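Local structure of uncharacterized protein orp (Desulfovibrio gigas, 2WFB) at residues A8-G13 / G25-F30; D17-P22 / G97-Q102; G88-Q93 / V112-G117; V70-Y75 / Q102-F107. The protein is not functionally characterised, but is associated with a mixed molybdenum-copper sulphide cluster and probably takes part in handling or assembling it. One frame throughout, in Å; residues are numbered along the deposited sequence.

Contact 1: A8-G13 / G25-F30; sequences AVTAEG and GRAAGF. With ACT (acetate ion), chain E; PO4 (phosphate ion), chain B; PO4 (phosphate ion), chain C.
Thr10 and Phe30 face each other as a non-hydrogen-bonded antiparallel pair, and their side chains cross obliquely on the face of the sheet that helix 55-66 covers through Ala59 and Leu63. The methyl carbon does the touching: Thr10 CG2 lies at the edge of the phenyl ring, near its plane, 3.8 Å from Phe30 CE1. Thr10 OG1 is turned between the backbone N and the carbonyl carbon (chi1 56°), while CG2 stands anti to the carbonyl carbon. The hydroxyl is hydrogen-bonded to the carbonyl oxygen of Asp21 and to Thr73 OG1, so one residue presents a methyl to the core and a polar atom to two neighbouring loops. Ala27 adds a second apolar touch, its CB 4.0 Å from Thr10 CB.

The backbone holds these groups in register. Ala11 N donates to Gly29 O at 2.8 Å, and Gly29 N returns a longer bond of 3.2 Å to Ala11 O. A CA-H...O contact joins Phe30 CA to Val9 O at 3.2 Å. Past the strand end, Ala28 CB packs 3.4 Å from Glu12 O.

Residues 25-26 turn to anions instead. Gly25 N points almost straight at one phosphate, while Arg26 NE and NH2 both reach a second, NH2 being shared with Leu51 O, and NH1 reaches an acetate. All three ions probably come from the crystallisation liquor, yet the phosphates are also held by Ala55 N and Gly56 N of helix 55-66, Gly77 N and Lys120 NZ. This suggests a site favourable to negative charge, consistent with, though no proof of, a place for an anionic metal-sulphide cluster.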
loop_
_atom_site.group_PDB
_atom_site.type_symbol
_atom_site.label_atom_id
_atom_site.label_comp_id
_atom_site.label_asym_id
_atom_site.label_seq_id
_atom_site.Cartn_x
_atom_site.Cartn_y
_atom_site.Cartn_z
ATOM N N ALA A 8 -4.910 1.575 0.092
ATOM C CA ALA A 8 -3.633 2.218 -0.165
ATOM C C ALA A 8 -2.857 1.424 -1.221
ATOM O O ALA A 8 -2.814 0.210 -1.193
ATOM C CB ALA A 8 -2.818 2.328 1.105
ATOM N N VAL A 9 -2.260 2.129 -2.163
ATOM C CA VAL A 9 -1.482 1.473 -3.193
ATOM C C VAL A 9 -0.128 2.171 -3.223
ATOM O O VAL A 9 -0.087 3.389 -3.347
ATOM C CB VAL A 9 -2.149 1.573 -4.581
ATOM C CG1 VAL A 9 -1.345 0.776 -5.630
ATOM C CG2 VAL A 9 -3.593 1.068 -4.558
ATOM N N THR A 10 0.966 1.404 -3.108
ATOM C CA THR A 10 2.320 1.970 -3.232
ATOM C C THR A 10 2.518 2.614 -4.599
ATOM O O THR A 10 2.137 2.055 -5.622
ATOM C CB THR A 10 3.422 0.944 -2.964
ATOM O OG1 THR A 10 3.249 -0.183 -3.838
ATOM C CG2 THR A 10 3.353 0.464 -1.520
ATOM N N ALA A 11 3.094 3.817 -4.605
ATOM C CA ALA A 11 3.088 4.638 -5.797
ATOM C C ALA A 11 4.417 5.359 -5.971
ATOM O O ALA A 11 5.115 5.652 -5.001
ATOM C CB ALA A 11 1.948 5.626 -5.745
ATOM N N GLU A 12 4.752 5.648 -7.220
ATOM C CA GLU A 12 6.015 6.270 -7.559
ATOM C C GLU A 12 5.876 7.796 -7.539
ATOM O O GLU A 12 6.861 8.523 -7.673
ATOM C CB GLU A 12 6.520 5.691 -8.912
ATOM C CG GLU A 12 7.205 4.304 -8.725
ATOM C CD GLU A 12 7.064 3.332 -9.889
ATOM O OE1 GLU A 12 6.573 3.710 -10.967
ATOM O OE2 GLU A 12 7.470 2.163 -9.726
ATOM N N GLY A 13 4.651 8.260 -7.291
ATOM C CA GLY A 13 4.260 9.666 -7.311
ATOM C C GLY A 13 2.731 9.761 -7.434
ATOM O O GLY A 13 2.033 8.737 -7.448
ATOM N N GLY A 25 8.238 -0.149 1.979
ATOM C CA GLY A 25 8.774 0.771 2.985
ATOM C C GLY A 25 9.417 2.009 2.401
ATOM O O GLY A 25 9.338 3.097 2.992
ATOM N N ARG A 26 10.014 1.843 1.222
ATOM C CA ARG A 26 10.740 2.900 0.539
ATOM C C ARG A 26 10.040 3.354 -0.754
ATOM O O ARG A 26 10.678 3.962 -1.636
ATOM C CB ARG A 26 12.211 2.473 0.306
ATOM C CG ARG A 26 12.928 2.214 1.662
ATOM C CD ARG A 26 14.354 1.670 1.586
ATOM N NE ARG A 26 14.796 1.410 2.955
ATOM C CZ ARG A 26 15.354 2.310 3.769
ATOM N NH1 ARG A 26 15.583 3.550 3.369
ATOM N NH2 ARG A 26 15.687 1.959 5.007
ATOM N N ALA A 27 8.736 3.082 -0.863
ATOM C CA ALA A 27 7.915 3.691 -1.914
ATOM C C ALA A 27 7.980 5.208 -1.833
ATOM O O ALA A 27 8.123 5.780 -0.750
ATOM C CB ALA A 27 6.454 3.230 -1.786
ATOM N N ALA A 28 7.851 5.885 -2.969
ATOM C CA ALA A 28 7.757 7.371 -2.960
ATOM C C ALA A 28 6.548 7.849 -2.111
ATOM O O ALA A 28 6.610 8.871 -1.417
ATOM C CB ALA A 28 7.683 7.944 -4.417
ATOM N N GLY A 29 5.460 7.086 -2.169
ATOM C CA GLY A 29 4.241 7.438 -1.477
ATOM C C GLY A 29 3.169 6.404 -1.752
ATOM O O GLY A 29 3.448 5.331 -2.299
ATOM N N PHE A 30 1.937 6.749 -1.376
ATOM C CA PHE A 30 0.775 5.868 -1.471
ATOM C C PHE A 30 -0.361 6.674 -2.017
ATOM O O PHE A 30 -0.642 7.764 -1.523
ATOM C CB PHE A 30 0.341 5.335 -0.095
ATOM C CG PHE A 30 1.471 4.798 0.728
ATOM C CD1 PHE A 30 2.001 3.551 0.467
ATOM C CD2 PHE A 30 2.016 5.557 1.754
ATOM C CE1 PHE A 30 3.077 3.056 1.213
ATOM C CE2 PHE A 30 3.089 5.060 2.501
ATOM C CZ PHE A 30 3.605 3.808 2.231
HETATM C C ACT E . 15.335 4.584 -0.408
HETATM O O ACT E . 15.415 5.064 0.727
HETATM O OXT ACT E . 14.885 5.239 -1.382
HETATM C CH3 ACT E . 15.739 3.193 -0.539
HETATM P P PO4 B . 10.251 -3.258 3.271
HETATM O O1 PO4 B . 9.549 -2.848 2.043
HETATM O O2 PO4 B . 9.638 -4.533 3.746
HETATM O O3 PO4 B . 11.699 -3.444 2.990
HETATM O O4 PO4 B . 10.074 -2.186 4.320
HETATM P P PO4 C . 13.513 -1.474 5.689
HETATM O O1 PO4 C . 12.108 -1.610 6.221
HETATM O O2 PO4 C . 14.269 -2.700 6.113
HETATM O O3 PO4 C . 13.461 -1.278 4.182
HETATM O O4 PO4 C . 14.175 -0.247 6.251
#

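Contact 2: D17-P22 / G97-Q102; sequences DGLVDP and GLTVRQ
Leu19 and Thr99 belong to no regular strand, yet a single beta bridge brings their CA atoms to 4.0 Å. Two backbone bonds make it: Val100 N to Gly18 O, and Val20 N to Leu98 O at 2.9 Å. The second carbonyl is closely packed, for Val20 CG1 stands 3.2 Å from Leu98 O with chi1 at a nearly eclipsed -15°, which suggests local strain or an imperfectly placed side chain.

Arg101 grips Asp17 side-on in a salt bridge. Arg101 NE meets Asp17 OD1 at 2.9 Å on the syn side, and Arg101 NH2 meets Asp17 OD2 at 3.0 Å from above the carboxylate plane; both bonds are nearly straight. The two planes are 37° apart, each oxygen lying close to the guanidinium plane.

The bridge falls where helix 100-108 starts, and Thr99 is its N-cap. In the capping box Gln102 N donates to Thr99 OG1, and Thr99 N to Gln102 OE1. The loop between strands 6-11 and 29-34 is thus fastened to a helix N-terminus, whose positive end would probably favour the Asp17 carboxylate. A water joins the two motifs, donating to Asp17 OD1 and lying 2.6 Å from Thr99 OG1.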
loop_
_atom_site.group_PDB
_atom_site.type_symbol
_atom_site.label_atom_id
_atom_site.label_comp_id
_atom_site.label_asym_id
_atom_site.label_seq_id
_atom_site.Cartn_x
_atom_site.Cartn_y
_atom_site.Cartn_z
ATOM N N ASP A 17 -3.029 6.925 -12.774
ATOM C CA ASP A 17 -2.514 6.189 -13.912
ATOM C C ASP A 17 -1.010 5.972 -13.912
ATOM O O ASP A 17 -0.477 5.409 -14.858
ATOM C CB ASP A 17 -3.045 6.781 -15.222
ATOM C CG ASP A 17 -4.571 6.652 -15.332
ATOM O OD1 ASP A 17 -5.104 5.505 -15.251
ATOM O OD2 ASP A 17 -5.233 7.705 -15.470
ATOM N N GLY A 18 -0.330 6.389 -12.845
ATOM C CA GLY A 18 1.076 6.014 -12.637
ATOM C C GLY A 18 1.157 4.562 -12.194
ATOM O O GLY A 18 0.168 3.994 -11.768
ATOM N N LEU A 19 2.344 3.963 -12.251
ATOM C CA LEU A 19 2.512 2.546 -11.931
ATOM C C LEU A 19 2.578 2.322 -10.442
ATOM O O LEU A 19 3.015 3.203 -9.727
ATOM C CB LEU A 19 3.811 2.002 -12.543
ATOM C CG LEU A 19 3.899 1.898 -14.060
ATOM C CD1 LEU A 19 5.334 1.541 -14.414
ATOM C CD2 LEU A 19 2.926 0.855 -14.584
ATOM N N VAL A 20 2.188 1.133 -9.981
ATOM C CA VAL A 20 2.450 0.794 -8.601
ATOM C C VAL A 20 3.974 0.657 -8.381
ATOM O O VAL A 20 4.717 0.116 -9.242
ATOM C CB VAL A 20 1.582 -0.429 -8.012
ATOM C CG1 VAL A 20 0.397 -0.803 -8.863
ATOM C CG2 VAL A 20 2.389 -1.616 -7.613
ATOM N N ASP A 21 4.434 1.223 -7.277
ATOM C CA ASP A 21 5.826 1.098 -6.858
ATOM C C ASP A 21 5.997 -0.340 -6.375
ATOM O O ASP A 21 5.266 -0.752 -5.483
ATOM C CB ASP A 21 6.077 2.069 -5.698
ATOM C CG ASP A 21 7.559 2.371 -5.474
ATOM O OD1 ASP A 21 8.394 1.440 -5.496
ATOM O OD2 ASP A 21 7.878 3.561 -5.280
ATOM N N PRO A 22 6.969 -1.110 -6.930
ATOM C CA PRO A 22 7.189 -2.473 -6.429
ATOM C C PRO A 22 7.613 -2.534 -4.956
ATOM O O PRO A 22 7.545 -3.591 -4.351
ATOM C CB PRO A 22 8.324 -3.023 -7.307
ATOM C CG PRO A 22 8.480 -2.080 -8.402
ATOM C CD PRO A 22 7.927 -0.756 -7.988
ATOM N N GLY A 97 3.914 -3.526 -12.301
ATOM C CA GLY A 97 3.655 -3.563 -13.732
ATOM C C GLY A 97 2.261 -3.057 -14.050
ATOM O O GLY A 97 1.938 -2.810 -15.220
ATOM N N LEU A 98 1.428 -2.921 -13.011
ATOM C CA LEU A 98 0.060 -2.376 -13.140
ATOM C C LEU A 98 0.068 -0.901 -12.798
ATOM O O LEU A 98 0.946 -0.441 -12.026
ATOM C CB LEU A 98 -0.895 -3.122 -12.198
ATOM C CG LEU A 98 -1.204 -4.587 -12.470
ATOM C CD1 LEU A 98 -2.181 -5.149 -11.427
ATOM C CD2 LEU A 98 -1.807 -4.751 -13.859
ATOM N N THR A 99 -0.860 -0.143 -13.387
ATOM C CA THR A 99 -1.115 1.201 -12.909
ATOM C C THR A 99 -1.904 1.135 -11.608
ATOM O O THR A 99 -2.457 0.089 -11.245
ATOM C CB THR A 99 -1.863 2.106 -13.914
ATOM O OG1 THR A 99 -3.187 1.628 -14.084
ATOM C CG2 THR A 99 -1.192 2.131 -15.256
ATOM N N VAL A 100 -1.920 2.242 -10.880
ATOM C CA VAL A 100 -2.631 2.284 -9.610
ATOM C C VAL A 100 -4.115 1.970 -9.856
ATOM O O VAL A 100 -4.687 1.132 -9.148
ATOM C CB VAL A 100 -2.395 3.614 -8.830
ATOM C CG1 VAL A 100 -3.373 3.747 -7.629
ATOM C CG2 VAL A 100 -0.927 3.690 -8.332
ATOM N N ARG A 101 -4.695 2.586 -10.883
ATOM C CA ARG A 101 -6.094 2.348 -11.213
ATOM C C ARG A 101 -6.370 0.875 -11.504
ATOM O O ARG A 101 -7.364 0.322 -11.031
ATOM C CB ARG A 101 -6.495 3.208 -12.407
ATOM C CG ARG A 101 -7.997 3.287 -12.637
ATOM C CD ARG A 101 -8.331 3.962 -13.968
ATOM N NE ARG A 101 -7.782 5.312 -14.088
ATOM C CZ ARG A 101 -8.339 6.423 -13.610
ATOM N NH1 ARG A 101 -9.491 6.395 -12.940
ATOM N NH2 ARG A 101 -7.731 7.583 -13.811
ATOM N N GLN A 102 -5.475 0.233 -12.260
ATOM C CA GLN A 102 -5.631 -1.170 -12.606
ATOM C C GLN A 102 -5.487 -2.076 -11.411
ATOM O O GLN A 102 -6.169 -3.072 -11.348
ATOM C CB GLN A 102 -4.631 -1.590 -13.671
ATOM C CG GLN A 102 -4.875 -0.959 -15.065
ATOM C CD GLN A 102 -3.687 -1.147 -15.982
ATOM O OE1 GLN A 102 -2.560 -1.360 -15.525
ATOM N NE2 GLN A 102 -3.924 -1.073 -17.279
HETATM O O HOH W 1 -4.832 2.903 -15.714
HETATM O O HOH W 2 5.677 -1.263 -11.340
#

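Contact 3: G88-Q93 / V112-G117; sequences GIKVGQ and VPMAAG
Val91 and Ala115 mark the place where the C-terminal tail crosses the outer edge of strand 90-92, the edge strand of a ribonuclease H-like sheet. The two segments run 97° apart, and direct backbone hydrogen bonding between them is limited to Ala115 N with Val91 O.

The tight part lies around residues 91 and 92. Ala115 N gives Val91 O a short, almost straight hydrogen bond of 2.7 Å, and Met114 CA approaches the same oxygen in a CA-H...O contact. Alongside, Val112 CG1 comes to 3.8 Å from Gly92 CA, an approach that the bare glycine permits. Val112 turns the rest of its side chain to Arg106 and Phe107 of helix 100-108, joining tail, edge strand and helix.

The flanks are looser and bridged by water. Lys90 has its CB beside the thioether of Met114, an approach left uncertain by the second conformer of Met114, and sends its amine away from the tail. Two waters link further backbone groups: one accepts from Val91 N and donates to Ala115 O at 2.7 Å, and another accepts from Gln93 N and donates to Pro113 O at 2.6 Å. Gln93 extends toward Gly117, its chain straight beyond CG (chi2 163°). Its amide passes Ala115 closely, Gln93 OE1 lying 3.3 Å from Ala115 CB. Gln93 NE2 donates to Gly117 O at 3.1 Å, that oxygen lying close to the amide plane.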
loop_
_atom_site.group_PDB
_atom_site.type_symbol
_atom_site.label_atom_id
_atom_site.label_comp_id
_atom_site.label_asym_id
_atom_site.label_seq_id
_atom_site.Cartn_x
_atom_site.Cartn_y
_atom_site.Cartn_z
ATOM N N GLY A 88 -4.034 -4.035 11.312
ATOM C CA GLY A 88 -5.280 -4.511 10.735
ATOM C C GLY A 88 -5.401 -4.316 9.228
ATOM O O GLY A 88 -6.502 -4.292 8.697
ATOM N N ILE A 89 -4.285 -4.186 8.527
ATOM C CA ILE A 89 -4.299 -3.907 7.071
ATOM C C ILE A 89 -4.096 -5.207 6.275
ATOM O O ILE A 89 -3.156 -5.949 6.533
ATOM C CB ILE A 89 -3.225 -2.849 6.736
ATOM C CG1 ILE A 89 -3.530 -1.561 7.506
ATOM C CG2 ILE A 89 -3.090 -2.610 5.207
ATOM C CD1 ILE A 89 -2.509 -0.420 7.333
ATOM N N LYS A 90 -4.996 -5.492 5.335
ATOM C CA LYS A 90 -4.857 -6.631 4.416
ATOM C C LYS A 90 -3.900 -6.284 3.277
ATOM O O LYS A 90 -3.928 -5.177 2.762
ATOM C CB LYS A 90 -6.213 -7.039 3.819
ATOM C CG LYS A 90 -7.060 -7.915 4.703
ATOM C CD LYS A 90 -7.917 -7.077 5.662
ATOM C CE LYS A 90 -8.653 -7.949 6.712
ATOM N NZ LYS A 90 -8.400 -7.419 8.117
ATOM N N VAL A 91 -3.061 -7.240 2.902
ATOM C CA VAL A 91 -1.981 -6.990 1.959
ATOM C C VAL A 91 -2.185 -7.779 0.683
ATOM O O VAL A 91 -2.456 -8.978 0.733
ATOM C CB VAL A 91 -0.607 -7.333 2.572
ATOM C CG1 VAL A 91 0.511 -7.128 1.546
ATOM C CG2 VAL A 91 -0.363 -6.460 3.829
ATOM N N GLY A 92 -2.104 -7.086 -0.450
ATOM C CA GLY A 92 -2.099 -7.708 -1.780
ATOM C C GLY A 92 -0.693 -7.533 -2.314
ATOM O O GLY A 92 -0.116 -6.463 -2.200
ATOM N N GLN A 93 -0.122 -8.587 -2.862
ATOM C CA GLN A 93 1.272 -8.557 -3.337
ATOM C C GLN A 93 1.345 -8.765 -4.840
ATOM O O GLN A 93 0.318 -9.048 -5.462
ATOM C CB GLN A 93 2.111 -9.614 -2.607
ATOM C CG GLN A 93 2.523 -9.157 -1.226
ATOM C CD GLN A 93 2.977 -10.284 -0.328
ATOM O OE1 GLN A 93 2.954 -11.447 -0.708
ATOM N NE2 GLN A 93 3.373 -9.943 0.876
ATOM N N VAL A 112 -7.093 -10.457 -6.666
ATOM C CA VAL A 112 -5.916 -10.268 -5.812
ATOM C C VAL A 112 -6.051 -11.023 -4.486
ATOM O O VAL A 112 -6.741 -10.567 -3.571
ATOM C CB VAL A 112 -5.586 -8.748 -5.557
ATOM C CG1 VAL A 112 -4.298 -8.595 -4.749
ATOM C CG2 VAL A 112 -5.445 -7.999 -6.862
ATOM N N PRO A 113 -5.373 -12.174 -4.372
ATOM C CA PRO A 113 -5.338 -12.957 -3.135
ATOM C C PRO A 113 -4.714 -12.156 -2.005
ATOM O O PRO A 113 -3.711 -11.470 -2.232
ATOM C CB PRO A 113 -4.414 -14.109 -3.492
ATOM C CG PRO A 113 -4.445 -14.176 -4.989
ATOM C CD PRO A 113 -4.539 -12.770 -5.423
ATOM N N MET A 114 -5.299 -12.175 -0.810
ATOM C CA MET A 114 -4.649 -11.491 0.291
ATOM C C MET A 114 -3.448 -12.342 0.713
ATOM O O MET A 114 -3.530 -13.567 0.763
ATOM C CB MET A 114 -5.631 -11.148 1.422
ATOM C CG MET A 114 -6.716 -10.082 1.023
ATOM S SD MET A 114 -6.141 -8.442 0.457
ATOM C CE MET A 114 -5.908 -8.664 -1.298
ATOM N N ALA A 115 -2.305 -11.688 0.920
ATOM C CA ALA A 115 -1.066 -12.408 1.239
ATOM C C ALA A 115 -1.071 -12.901 2.668
ATOM O O ALA A 115 -1.612 -12.232 3.554
ATOM C CB ALA A 115 0.135 -11.526 1.003
ATOM N N ALA A 116 -0.464 -14.068 2.877
ATOM C CA ALA A 116 -0.378 -14.692 4.192
ATOM C C ALA A 116 0.939 -14.366 4.869
ATOM O O ALA A 116 1.046 -14.462 6.088
ATOM C CB ALA A 116 -0.565 -16.203 4.085
ATOM N N GLY A 117 1.943 -13.960 4.087
ATOM C CA GLY A 117 3.240 -13.616 4.658
ATOM C C GLY A 117 4.039 -12.734 3.740
ATOM O O GLY A 117 3.595 -12.440 2.635
HETATM O O HOH W 3 -2.906 -10.047 4.387
HETATM O O HOH W 4 -1.208 -11.070 -2.897
#

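Contact 4: V70-Y75 / Q102-F107; sequences VLLTGY and QAVQRF
Strand 70-72 and helix 102-107 run past each other 10.0 Å apart between axes, their N-to-C directions 126° apart, a spacing bridged by side chains without a single hydrogen bond. Val70 and Phe107 meet tip to tip. Phe107 has CG anti to its backbone N (chi1 170°), and its ring takes Val70 CG1 over one face, 4.2 Å from the centroid, in a CH-pi contact. The other methyl, Val70 CG2, sits 3.9 Å from Phe107 CZ.

Leu72 crosses Phe107 at about a right angle and divides its branches. Leu72 CD2 reaches in to the helix, 3.8 Å from Phe107 CB and 3.9 Å from Ala103 O, with Val104 CG2 slightly farther away. Leu72 CD1 meets the ring obliquely, 4.1 Å from Phe107 CD1; it is placed by an almost eclipsed chi2 of 6°, which suggests strain or an uncertain rotamer. Ala103 O remains engaged in the helix as the acceptor of Phe107 N, so the methyl rests beside a satisfied carbonyl.

Ile7 and Val9 of the adjoining strand 6-11 extend the same apolar layer, while helix 55-66 lies on the opposite face of the sheet. Such helix-on-sheet packing belongs to the alpha/beta/alpha sandwich of ribonuclease H-like folds, here with strand order 3-2-1-4-5.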
loop_
_atom_site.group_PDB
_atom_site.type_symbol
_atom_site.label_atom_id
_atom_site.label_comp_id
_atom_site.label_asym_id
_atom_site.label_seq_id
_atom_site.Cartn_x
_atom_site.Cartn_y
_atom_site.Cartn_z
ATOM N N VAL A 70 -6.516 -1.784 3.388
ATOM C CA VAL A 70 -5.913 -2.673 2.391
ATOM C C VAL A 70 -4.674 -1.957 1.875
ATOM O O VAL A 70 -4.696 -0.739 1.691
ATOM C CB VAL A 70 -6.852 -2.888 1.188
ATOM C CG1 VAL A 70 -6.191 -3.799 0.091
ATOM C CG2 VAL A 70 -8.179 -3.496 1.633
ATOM N N LEU A 71 -3.605 -2.710 1.655
ATOM C CA LEU A 71 -2.421 -2.174 0.996
ATOM C C LEU A 71 -2.095 -3.049 -0.216
ATOM O O LEU A 71 -1.934 -4.270 -0.090
ATOM C CB LEU A 71 -1.231 -2.157 1.953
ATOM C CG LEU A 71 0.076 -1.877 1.196
ATOM C CD1 LEU A 71 0.257 -0.377 0.983
ATOM C CD2 LEU A 71 1.249 -2.548 1.838
ATOM N N LEU A 72 -1.984 -2.416 -1.366
ATOM C CA LEU A 72 -1.611 -3.101 -2.589
ATOM C C LEU A 72 -0.195 -2.680 -3.009
ATOM O O LEU A 72 0.100 -1.490 -3.073
ATOM C CB LEU A 72 -2.597 -2.749 -3.676
ATOM C CG LEU A 72 -3.937 -3.527 -3.859
ATOM C CD1 LEU A 72 -4.337 -4.585 -2.826
ATOM C CD2 LEU A 72 -5.071 -2.599 -4.283
ATOM N N THR A 73 0.665 -3.654 -3.311
ATOM C CA THR A 73 2.087 -3.397 -3.547
ATOM C C THR A 73 2.757 -4.520 -4.361
ATOM O O THR A 73 2.080 -5.436 -4.859
ATOM C CB THR A 73 2.879 -3.130 -2.183
ATOM O OG1 THR A 73 4.208 -2.655 -2.488
ATOM C CG2 THR A 73 2.976 -4.391 -1.267
ATOM N N GLY A 74 4.084 -4.415 -4.515
ATOM C CA GLY A 74 4.876 -5.487 -5.091
ATOM C C GLY A 74 5.407 -6.404 -4.004
ATOM O O GLY A 74 4.906 -7.514 -3.825
ATOM N N TYR A 75 6.411 -5.921 -3.270
ATOM C CA TYR A 75 7.143 -6.714 -2.276
ATOM C C TYR A 75 7.070 -6.053 -0.906
ATOM O O TYR A 75 7.127 -4.817 -0.795
ATOM C CB TYR A 75 8.636 -6.842 -2.685
ATOM C CG TYR A 75 8.821 -7.499 -4.025
ATOM C CD1 TYR A 75 8.866 -8.889 -4.127
ATOM C CD2 TYR A 75 8.897 -6.749 -5.186
ATOM C CE1 TYR A 75 9.008 -9.518 -5.342
ATOM C CE2 TYR A 75 9.040 -7.368 -6.434
ATOM C CZ TYR A 75 9.101 -8.759 -6.491
ATOM O OH TYR A 75 9.241 -9.419 -7.698
ATOM N N GLN A 102 -5.475 0.233 -12.260
ATOM C CA GLN A 102 -5.631 -1.170 -12.606
ATOM C C GLN A 102 -5.487 -2.076 -11.411
ATOM O O GLN A 102 -6.169 -3.072 -11.348
ATOM C CB GLN A 102 -4.631 -1.590 -13.671
ATOM C CG GLN A 102 -4.875 -0.959 -15.065
ATOM C CD GLN A 102 -3.687 -1.147 -15.982
ATOM O OE1 GLN A 102 -2.560 -1.360 -15.525
ATOM N NE2 GLN A 102 -3.924 -1.073 -17.279
ATOM N N ALA A 103 -4.591 -1.765 -10.465
ATOM C CA ALA A 103 -4.433 -2.609 -9.285
ATOM C C ALA A 103 -5.688 -2.576 -8.382
ATOM O O ALA A 103 -6.121 -3.605 -7.848
ATOM C CB ALA A 103 -3.195 -2.213 -8.494
ATOM N N VAL A 104 -6.263 -1.387 -8.216
ATOM C CA VAL A 104 -7.459 -1.241 -7.400
ATOM C C VAL A 104 -8.590 -2.000 -8.083
ATOM O O VAL A 104 -9.289 -2.778 -7.425
ATOM C CB VAL A 104 -7.851 0.223 -7.178
ATOM C CG1 VAL A 104 -9.251 0.297 -6.620
ATOM C CG2 VAL A 104 -6.860 0.903 -6.227
ATOM N N GLN A 105 -8.727 -1.815 -9.402
ATOM C CA GLN A 105 -9.730 -2.571 -10.184
ATOM C C GLN A 105 -9.568 -4.089 -10.095
ATOM O O GLN A 105 -10.571 -4.776 -9.881
ATOM C CB GLN A 105 -9.822 -2.091 -11.647
ATOM C CG GLN A 105 -11.033 -2.649 -12.422
ATOM C CD GLN A 105 -12.378 -2.168 -11.862
ATOM O OE1 GLN A 105 -13.119 -2.931 -11.216
ATOM N NE2 GLN A 105 -12.686 -0.894 -12.088
ATOM N N ARG A 106 -8.347 -4.627 -10.249
ATOM C CA ARG A 106 -8.127 -6.092 -10.073
ATOM C C ARG A 106 -8.449 -6.552 -8.657
ATOM O O ARG A 106 -9.002 -7.633 -8.476
ATOM C CB ARG A 106 -6.695 -6.567 -10.371
ATOM C CG ARG A 106 -6.232 -6.374 -11.794
ATOM C CD ARG A 106 -5.466 -7.573 -12.384
ATOM N NE ARG A 106 -4.515 -8.220 -11.484
ATOM C CZ ARG A 106 -3.321 -8.685 -11.861
ATOM N NH1 ARG A 106 -2.894 -8.538 -13.121
ATOM N NH2 ARG A 106 -2.524 -9.272 -10.973
ATOM N N PHE A 107 -8.062 -5.756 -7.660
ATOM C CA PHE A 107 -8.415 -6.055 -6.272
ATOM C C PHE A 107 -9.936 -6.125 -6.082
ATOM O O PHE A 107 -10.427 -7.110 -5.543
ATOM C CB PHE A 107 -7.830 -5.054 -5.265
ATOM C CG PHE A 107 -8.399 -5.225 -3.878
ATOM C CD1 PHE A 107 -8.068 -6.338 -3.111
ATOM C CD2 PHE A 107 -9.312 -4.315 -3.371
ATOM C CE1 PHE A 107 -8.623 -6.531 -1.837
ATOM C CE2 PHE A 107 -9.873 -4.500 -2.106
ATOM C CZ PHE A 107 -9.525 -5.611 -1.342
#

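The four contacts lie in and beside one mixed sheet. Contact 1 pairs strands 6-11 and 29-34; strand 68-72 of contact 4 lies beside 6-11, and strand 90-92 of contact 3 beside that. Contacts 2 and 4 share Gln102 and helix 100-108, with centres about 8 Å apart. Contact 2 also touches contact 1 through Asp21, whereas contacts 2 and 3 have centres about 17 Å apart and merely adjoin in sequence. Along the chain contact 1 closes before contacts 3 and 4 open, while contact 2 crosses all three others, and contacts 3 and 4 cross each other. Loop, helix and tail thus tie sequence-distant pieces into one compact domain.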